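Local coordinates for twin-arginine translocation pathway signal (Rhodoferax ferrireducens, PDB 5IM2), which binds benzoate in the crystal and probably serves as the extracytoplasmic solute-binding component of a TRAP transport system, perhaps for similar organic acids, at residues M57-N62 and A87-Q92; Q65-V70 and G293-V298. All blocks are in the same frame, centred on the assembly; numbering follows the deposited sequence.

Contact 1 (M57-N62 and A87-Q92)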
ATOM      1  N   MET A  57       2.959   1.520 -11.461  1.00 18.62           N
ATOM      2  CA  MET A  57       2.862   2.962 -11.314  1.00 17.60           C
ATOM      3  C   MET A  57       3.143   3.658 -12.636  1.00 20.46           C
ATOM      4  O   MET A  57       3.964   3.208 -13.439  1.00 23.98           O
ATOM      5  CB  MET A  57       3.860   3.462 -10.266  1.00 16.37           C
ATOM      6  CG  MET A  57       3.632   2.911  -8.862  1.00 17.06           C
ATOM      7  SD  MET A  57       1.955   3.169  -8.233  1.00 19.17           S
ATOM      8  CE  MET A  57       1.882   4.964  -8.133  1.00 27.93           C
ATOM      9  N   ALA A  58       2.448   4.768 -12.847  1.00 21.21           N
ATOM     10  CA  ALA A  58       2.757   5.658 -13.951  1.00 24.60           C
ATOM     11  C   ALA A  58       4.096   6.338 -13.706  1.00 24.05           C
ATOM     12  O   ALA A  58       4.428   6.658 -12.565  1.00 23.32           O
ATOM     13  CB  ALA A  58       1.682   6.720 -14.087  1.00 26.68           C
ATOM     14  N   PRO A  59       4.869   6.620 -14.757  1.00 23.48           N
ATOM     15  CA  PRO A  59       6.155   7.302 -14.523  1.00 23.54           C
ATOM     16  C   PRO A  59       6.027   8.693 -13.905  1.00 27.67           C
ATOM     17  O   PRO A  59       6.931   9.118 -13.175  1.00 24.31           O
ATOM     18  CB  PRO A  59       6.791   7.360 -15.920  1.00 30.89           C
ATOM     19  CG  PRO A  59       5.691   7.180 -16.865  1.00 28.89           C
ATOM     20  CD  PRO A  59       4.656   6.318 -16.175  1.00 23.06           C
ATOM     21  N   GLN A  60       4.926   9.405 -14.123  1.00 24.21           N
ATOM     22  CA  GLN A  60       4.807  10.754 -13.585  1.00 29.21           C
ATOM     23  C   GLN A  60       4.260  10.781 -12.152  1.00 40.30           C
ATOM     24  O   GLN A  60       3.796  11.825 -11.684  1.00 58.61           O
ATOM     25  CB  GLN A  60       3.949  11.608 -14.517  1.00 31.96           C
ATOM     26  CG  GLN A  60       4.670  11.912 -15.840  1.00 45.63           C
ATOM     27  CD  GLN A  60       6.114  12.388 -15.632  1.00 48.73           C
ATOM     28  OE1 GLN A  60       6.363  13.337 -14.889  1.00 47.15           O
ATOM     29  NE2 GLN A  60       7.071  11.703 -16.264  1.00 47.39           N
ATOM     30  N   SER A  61       4.375   9.688 -11.431  1.00 29.00           N
ATOM     31  CA  SER A  61       3.807   9.558 -10.099  1.00 22.89           C
ATOM     32  C   SER A  61       4.846   9.849  -9.036  1.00 27.52           C
ATOM     33  O   SER A  61       6.042   9.681  -9.261  1.00 19.54           O
ATOM     34  CB  SER A  61       3.283   8.145  -9.885  1.00 24.79           C
ATOM     35  OG  SER A  61       4.358   7.211  -9.952  1.00 19.40           O
ATOM     36  N   ASN A  62       4.351  10.235  -7.850  1.00 24.82           N
ATOM     37  CA  ASN A  62       5.194  10.397  -6.668  1.00 20.33           C
ATOM     38  C   ASN A  62       5.996   9.130  -6.386  1.00 20.25           C
ATOM     39  O   ASN A  62       7.187   9.198  -6.084  1.00 21.03           O
ATOM     40  CB  ASN A  62       4.316  10.762  -5.452  1.00 20.77           C
ATOM     41  CG  ASN A  62       5.077  10.740  -4.138  1.00 31.35           C
ATOM     42  OD1 ASN A  62       6.137  11.366  -4.010  1.00 25.06           O
ATOM     43  ND2 ASN A  62       4.521  10.050  -3.139  1.00 24.49           N
ATOM     44  N   ALA A  87      14.365  -0.547 -16.109  1.00 23.08           N
ATOM     45  CA  ALA A  87      13.198  -0.309 -15.282  1.00 23.73           C
ATOM     46  C   ALA A  87      11.973  -0.109 -16.164  1.00 21.66           C
ATOM     47  O   ALA A  87      12.035   0.598 -17.164  1.00 23.79           O
ATOM     48  CB  ALA A  87      13.405   0.911 -14.395  1.00 26.83           C
ATOM     49  N   TYR A  88      10.847  -0.658 -15.731  1.00 19.47           N
ATOM     50  CA  TYR A  88       9.617  -0.637 -16.527  1.00 22.66           C
ATOM     51  C   TYR A  88       8.431  -0.227 -15.663  1.00 21.35           C
ATOM     52  O   TYR A  88       7.993  -1.019 -14.798  1.00 18.89           O
ATOM     53  CB  TYR A  88       9.392  -1.996 -17.155  1.00 21.57           C
ATOM     54  CG  TYR A  88      10.518  -2.367 -18.083  1.00 22.25           C
ATOM     55  CD1 TYR A  88      10.608  -1.805 -19.344  1.00 22.70           C
ATOM     56  CD2 TYR A  88      11.503  -3.249 -17.689  1.00 21.77           C
ATOM     57  CE1 TYR A  88      11.637  -2.138 -20.205  1.00 23.96           C
ATOM     58  CE2 TYR A  88      12.534  -3.595 -18.550  1.00 22.93           C
ATOM     59  CZ  TYR A  88      12.600  -3.020 -19.801  1.00 23.99           C
ATOM     60  OH  TYR A  88      13.622  -3.324 -20.691  1.00 26.29           O
ATOM     61  N   PRO A  89       7.928   0.994 -15.799  1.00 22.39           N
ATOM     62  CA  PRO A  89       6.707   1.391 -15.099  1.00 22.08           C
ATOM     63  C   PRO A  89       5.463   0.955 -15.880  1.00 21.93           C
ATOM     64  O   PRO A  89       5.557   0.387 -16.953  1.00 20.00           O
ATOM     65  CB  PRO A  89       6.828   2.905 -15.047  1.00 20.35           C
ATOM     66  CG  PRO A  89       7.524   3.241 -16.363  1.00 23.84           C
ATOM     67  CD  PRO A  89       8.443   2.077 -16.668  1.00 24.00           C
ATOM     68  N   ALA A  90       4.283   1.244 -15.305  1.00 22.52           N
ATOM     69  CA  ALA A  90       3.017   1.236 -16.055  1.00 21.73           C
ATOM     70  C   ALA A  90       2.747  -0.123 -16.713  1.00 21.59           C
ATOM     71  O   ALA A  90       2.211  -0.220 -17.837  1.00 22.75           O
ATOM     72  CB  ALA A  90       3.024   2.359 -17.079  1.00 24.72           C
ATOM     73  N   MET A  91       3.149  -1.185 -16.019  1.00 19.86           N
ATOM     74  CA  MET A  91       3.049  -2.566 -16.515  1.00 23.17           C
ATOM     75  C   MET A  91       3.537  -2.714 -17.955  1.00 27.78           C
ATOM     76  O   MET A  91       2.993  -3.494 -18.732  1.00 26.72           O
ATOM     77  CB  MET A  91       1.612  -3.081 -16.394  1.00 23.02           C
ATOM     78  CG  MET A  91       1.109  -3.167 -14.967  1.00 24.07           C
ATOM     79  SD  MET A  91       2.121  -4.172 -13.858  1.00 21.51           S
ATOM     80  CE  MET A  91       2.172  -5.746 -14.654  1.00 25.74           C
ATOM     81  N   GLN A  92       4.622  -2.016 -18.313  1.00 21.79           N
ATOM     82  CA  GLN A  92       5.032  -1.976 -19.717  1.00 28.28           C
ATOM     83  C   GLN A  92       5.499  -3.318 -20.243  1.00 32.93           C
ATOM     84  O   GLN A  92       5.532  -3.511 -21.462  1.00 37.14           O
ATOM     85  CB  GLN A  92       6.165  -0.977 -19.918  1.00 22.08           C
ATOM     86  CG  GLN A  92       5.662   0.420 -20.029  1.00 24.19           C
ATOM     87  CD  GLN A  92       6.757   1.407 -19.919  1.00 25.47           C
ATOM     88  OE1 GLN A  92       7.945   1.048 -19.796  1.00 24.30           O
ATOM     89  NE2 GLN A  92       6.394   2.666 -19.960  1.00 31.71           N
TER
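Ala90 N reaches Met57 O at 2.7 Å, but the N-H...O angle of 130° makes this backbone hydrogen bond weak. The contact joins two loops of a beta-alpha-beta unit in the solute-binding fold. Strands 49-55 and 83-88 are parallel neighbours, and helix 62-78 connects them. The loop 57-62 leads from the first strand to the helix; residues 87-92 end the second strand and turn away from it. Ala90 and Met91 both have left-handed backbone angles, and the turn closes through Gln92 N to Pro89 O at 2.9 Å.

Two prolines meet beside the backbone bond. Pro89 CB points at the other loop and lies 3.3 Å from Met57 O, next to the amide that the same oxygen accepts. It also meets Pro59 CD at 4.2 Å, and the two side chains cross at about a right angle. Ala90 CB touches Pro59 CD more loosely, at 4.4 Å. Pro89 also touches Trp64 of helix 62-78.

The Met57 side chain leaves in the other direction and touches the bound benzoate. Met57 thus takes part in both places: its backbone O in this contact, its side chain in the ligand pocket. The type I turn Ala58-Ser61 leads into the helix. Ser61 is the N-cap and its OG also bonds to Trp64 N. A chi1 of 63° turns this OG to Ala58 O. That oxygen accepts twice: from Ser61 N at 3.2 Å, closing the turn, and from Ser61 OG at 2.7 Å, with a C=O...OG angle of 162°.

Contact 2 (Q65-V70 and G293-V298); sequences QNMHKV and GWLGRV
Met67 and Leu295 mark the closest backbone approach of two helix segments, with their CA atoms 6.4 Å apart. The short axes pass 9.9 Å from each other and run nearly antiparallel, at 150°. Helices 62-78 and 289-301 lie here against the five-stranded sheet of the solute-binding fold. Met67 and Leu295 both reach Gln166 of strand 161-167.

The main bump is Met67. Its side chain enters the hollow between Leu295 and Val298. Met67 CG lies against Val298 CG1 at 3.5 Å, and these two side chains slide past each other in opposite directions. On the Leu295 side, Met67 CB meets Leu295 CD2 at 3.9 Å. The chain then bends at chi3 (56°), which brings Met67 CE back to Leu295 O at 3.6 Å and keeps the methyl close to CD2 as well.

Val298 is the answering bump. Its CG1 fits beside Met67 CG and also touches Asn66 CB and Asn66 O. The amide of Asn66 has its own partner in Asn62, so Asn66 offers Val298 its CB and backbone rather than a polar bond.

Trp294 closes the other flank. With CG anti to the backbone N (chi1 171°), its six-membered ring extends toward the first helix. Val70 CG1 presses on Trp294 CZ2 at 3.6 Å, coming obliquely. Met67 O lies at the ring edge, near its plane, 3.9 Å from Trp294 CH2. One face of the indole is backed within its own helix by Val298 CG2, 3.4 Å above the plane and offset toward the rim.

The pairing is almost all carbon, and even the backbone oxygens meet CH groups. It has no hydrogen bond between the segments, so between these segments the association probably rests on shape fit and burial of apolar surface.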
ATOM      1  N   GLN A  65       8.826   8.594  -9.191  1.00 18.02           N
ATOM      2  CA  GLN A  65       9.832   9.650  -9.220  1.00 20.35           C
ATOM      3  C   GLN A  65      10.621   9.717  -7.920  1.00 22.04           C
ATOM      4  O   GLN A  65      11.844   9.925  -7.937  1.00 20.20           O
ATOM      5  CB  GLN A  65       9.168  11.006  -9.496  1.00 20.08           C
ATOM      6  CG  GLN A  65       8.525  11.163 -10.847  1.00 23.48           C
ATOM      7  CD  GLN A  65       9.520  11.274 -11.958  1.00 31.77           C
ATOM      8  OE1 GLN A  65      10.618  11.796 -11.766  1.00 40.60           O
ATOM      9  NE2 GLN A  65       9.150  10.777 -13.144  1.00 38.38           N
ATOM     10  N   ASN A  66       9.949   9.562  -6.778  1.00 21.99           N
ATOM     11  CA  ASN A  66      10.579   9.841  -5.492  1.00 20.60           C
ATOM     12  C   ASN A  66      10.864   8.616  -4.655  1.00 17.98           C
ATOM     13  O   ASN A  66      11.541   8.745  -3.621  1.00 21.90           O
ATOM     14  CB  ASN A  66       9.693  10.783  -4.670  1.00 20.36           C
ATOM     15  CG  ASN A  66       9.503  12.109  -5.340  1.00 25.22           C
ATOM     16  OD1 ASN A  66      10.459  12.692  -5.882  1.00 23.64           O
ATOM     17  ND2 ASN A  66       8.274  12.596  -5.340  1.00 26.92           N
ATOM     18  N   MET A  67      10.383   7.443  -5.064  1.00 16.83           N
ATOM     19  CA  MET A  67      10.710   6.198  -4.379  1.00 15.99           C
ATOM     20  C   MET A  67      11.461   5.242  -5.284  1.00 18.49           C
ATOM     21  O   MET A  67      12.624   4.923  -5.006  1.00 20.00           O
ATOM     22  CB  MET A  67       9.424   5.545  -3.839  1.00 22.27           C
ATOM     23  CG  MET A  67       8.768   6.424  -2.804  1.00 21.33           C
ATOM     24  SD  MET A  67       7.035   6.052  -2.475  1.00 21.80           S
ATOM     25  CE  MET A  67       7.160   4.338  -2.030  1.00 19.70           C
ATOM     26  N   HIS A  68      10.855   4.824  -6.399  1.00 17.20           N
ATOM     27  CA  HIS A  68      11.475   3.825  -7.266  1.00 14.72           C
ATOM     28  C   HIS A  68      12.759   4.328  -7.920  1.00 15.94           C
ATOM     29  O   HIS A  68      13.802   3.676  -7.817  1.00 20.71           O
ATOM     30  CB  HIS A  68      10.474   3.377  -8.308  1.00 17.12           C
ATOM     31  CG  HIS A  68       9.353   2.613  -7.698  1.00 17.46           C
ATOM     32  ND1 HIS A  68       8.291   2.113  -8.425  1.00 18.34           N
ATOM     33  CD2 HIS A  68       9.149   2.244  -6.412  1.00 17.47           C
ATOM     34  CE1 HIS A  68       7.467   1.488  -7.600  1.00 17.59           C
ATOM     35  NE2 HIS A  68       7.971   1.541  -6.379  1.00 20.13           N
ATOM     36  N   LYS A  69      12.706   5.469  -8.622  1.00 18.76           N
ATOM     37  CA  LYS A  69      13.910   5.996  -9.266  1.00 18.70           C
ATOM     38  C   LYS A  69      14.981   6.333  -8.248  1.00 17.94           C
ATOM     39  O   LYS A  69      16.179   6.144  -8.503  1.00 22.32           O
ATOM     40  CB  LYS A  69      13.583   7.234 -10.099  1.00 21.49           C
ATOM     41  CG  LYS A  69      12.883   6.891 -11.424  1.00 22.02           C
ATOM     42  CD  LYS A  69      12.587   8.121 -12.243  1.00 26.36           C
ATOM     43  CE  LYS A  69      13.830   8.746 -12.793  1.00 44.55           C
ATOM     44  NZ  LYS A  69      13.465   9.758 -13.822  1.00 56.76           N
ATOM     45  N   VAL A  70      14.574   6.848  -7.102  1.00 19.88           N
ATOM     46  CA  VAL A  70      15.533   7.201  -6.068  1.00 21.53           C
ATOM     47  C   VAL A  70      16.229   5.958  -5.528  1.00 26.01           C
ATOM     48  O   VAL A  70      17.449   5.951  -5.326  1.00 23.70           O
ATOM     49  CB  VAL A  70      14.818   7.999  -4.967  1.00 17.88           C
ATOM     50  CG1 VAL A  70      15.724   8.228  -3.787  1.00 18.51           C
ATOM     51  CG2 VAL A  70      14.338   9.327  -5.534  1.00 27.10           C
ATOM     52  N   GLY A 293      11.034   1.822   6.384  1.00 12.85           N
ATOM     53  CA  GLY A 293      10.569   3.077   6.938  1.00 16.16           C
ATOM     54  C   GLY A 293      10.692   4.236   5.965  1.00 14.69           C
ATOM     55  O   GLY A 293       9.810   5.085   5.892  1.00 16.57           O
ATOM     56  N   TRP A 294      11.793   4.279   5.203  1.00 13.19           N
ATOM     57  CA  TRP A 294      12.039   5.383   4.289  1.00 14.98           C
ATOM     58  C   TRP A 294      11.008   5.394   3.162  1.00 19.97           C
ATOM     59  O   TRP A 294      10.448   6.440   2.834  1.00 17.05           O
ATOM     60  CB  TRP A 294      13.467   5.285   3.749  1.00 21.63           C
ATOM     61  CG  TRP A 294      13.691   6.233   2.687  1.00 21.66           C
ATOM     62  CD1 TRP A 294      13.925   7.571   2.821  1.00 34.60           C
ATOM     63  CD2 TRP A 294      13.643   5.962   1.281  1.00 28.83           C
ATOM     64  NE1 TRP A 294      14.039   8.148   1.570  1.00 44.75           N
ATOM     65  CE2 TRP A 294      13.871   7.177   0.613  1.00 41.34           C
ATOM     66  CE3 TRP A 294      13.439   4.802   0.524  1.00 43.59           C
ATOM     67  CZ2 TRP A 294      13.896   7.265  -0.782  1.00 46.72           C
ATOM     68  CZ3 TRP A 294      13.469   4.892  -0.856  1.00 45.22           C
ATOM     69  CH2 TRP A 294      13.695   6.112  -1.493  1.00 38.00           C
ATOM     70  N   LEU A 295      10.694   4.231   2.609  1.00 16.08           N
ATOM     71  CA  LEU A 295       9.672   4.156   1.569  1.00 17.36           C
ATOM     72  C   LEU A 295       8.331   4.667   2.072  1.00 14.28           C
ATOM     73  O   LEU A 295       7.642   5.429   1.381  1.00 14.60           O
ATOM     74  CB  LEU A 295       9.543   2.721   1.052  1.00 17.26           C
ATOM     75  CG  LEU A 295      10.689   2.219   0.191  1.00 19.13           C
ATOM     76  CD1 LEU A 295      10.600   0.725  -0.063  1.00 18.35           C
ATOM     77  CD2 LEU A 295      10.655   2.955  -1.158  1.00 22.72           C
ATOM     78  N   GLY A 296       7.897   4.196   3.246  1.00 16.48           N
ATOM     79  CA  GLY A 296       6.654   4.689   3.814  1.00 15.75           C
ATOM     80  C   GLY A 296       6.680   6.186   4.078  1.00 16.31           C
ATOM     81  O   GLY A 296       5.714   6.891   3.800  1.00 17.87           O
ATOM     82  N   ARG A 297       7.787   6.698   4.634  1.00 13.76           N
ATOM     83  CA  ARG A 297       7.869   8.120   4.917  1.00 16.85           C
ATOM     84  C   ARG A 297       7.664   8.939   3.637  1.00 18.27           C
ATOM     85  O   ARG A 297       6.906   9.921   3.622  1.00 16.45           O
ATOM     86  CB  ARG A 297       9.217   8.448   5.561  1.00 17.88           C
ATOM     87  CG  ARG A 297       9.289   9.840   6.040  1.00 17.89           C
ATOM     88  CD  ARG A 297      10.608  10.247   6.685  1.00 19.39           C
ATOM     89  NE  ARG A 297      10.482  11.660   7.021  1.00 27.48           N
ATOM     90  CZ  ARG A 297      10.267  12.161   8.235  1.00 38.89           C
ATOM     91  NH1 ARG A 297      10.223  11.387   9.321  1.00 30.57           N
ATOM     92  NH2 ARG A 297      10.137  13.476   8.362  1.00 45.07           N
ATOM     93  N   VAL A 298       8.333   8.538   2.557  1.00 17.11           N
ATOM     94  CA  VAL A 298       8.283   9.284   1.293  1.00 15.25           C
ATOM     95  C   VAL A 298       6.900   9.176   0.662  1.00 18.27           C
ATOM     96  O   VAL A 298       6.371  10.160   0.112  1.00 17.61           O
ATOM     97  CB  VAL A 298       9.391   8.793   0.348  1.00 15.10           C
ATOM     98  CG1 VAL A 298       9.249   9.430  -1.019  1.00 19.53           C
ATOM     99  CG2 VAL A 298      10.763   9.131   0.949  1.00 18.34           C
TER

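Overall arrangement
Contact 1 lies in the loop that leads into helix 62-78, where Ser61 caps it; contact 2 uses the first turns of that helix, against helix 289-301. Their centres are 14 Å apart. Pro59 O and Gln65 NE2 join them by a probable hydrogen bond of 2.8 Å. Both contacts are partly buried, and contact 2 lies nearer the centre of the chain. Contact 1 ties loops close in sequence, with one weak backbone bond and small proline contacts. Contact 2 brings together helices far apart in the chain and buries more surface through larger apolar side chains. Only contact 1 holds a residue of the benzoate pocket, Met57; Met67 of contact 2 stands about 8 Å from the ligand.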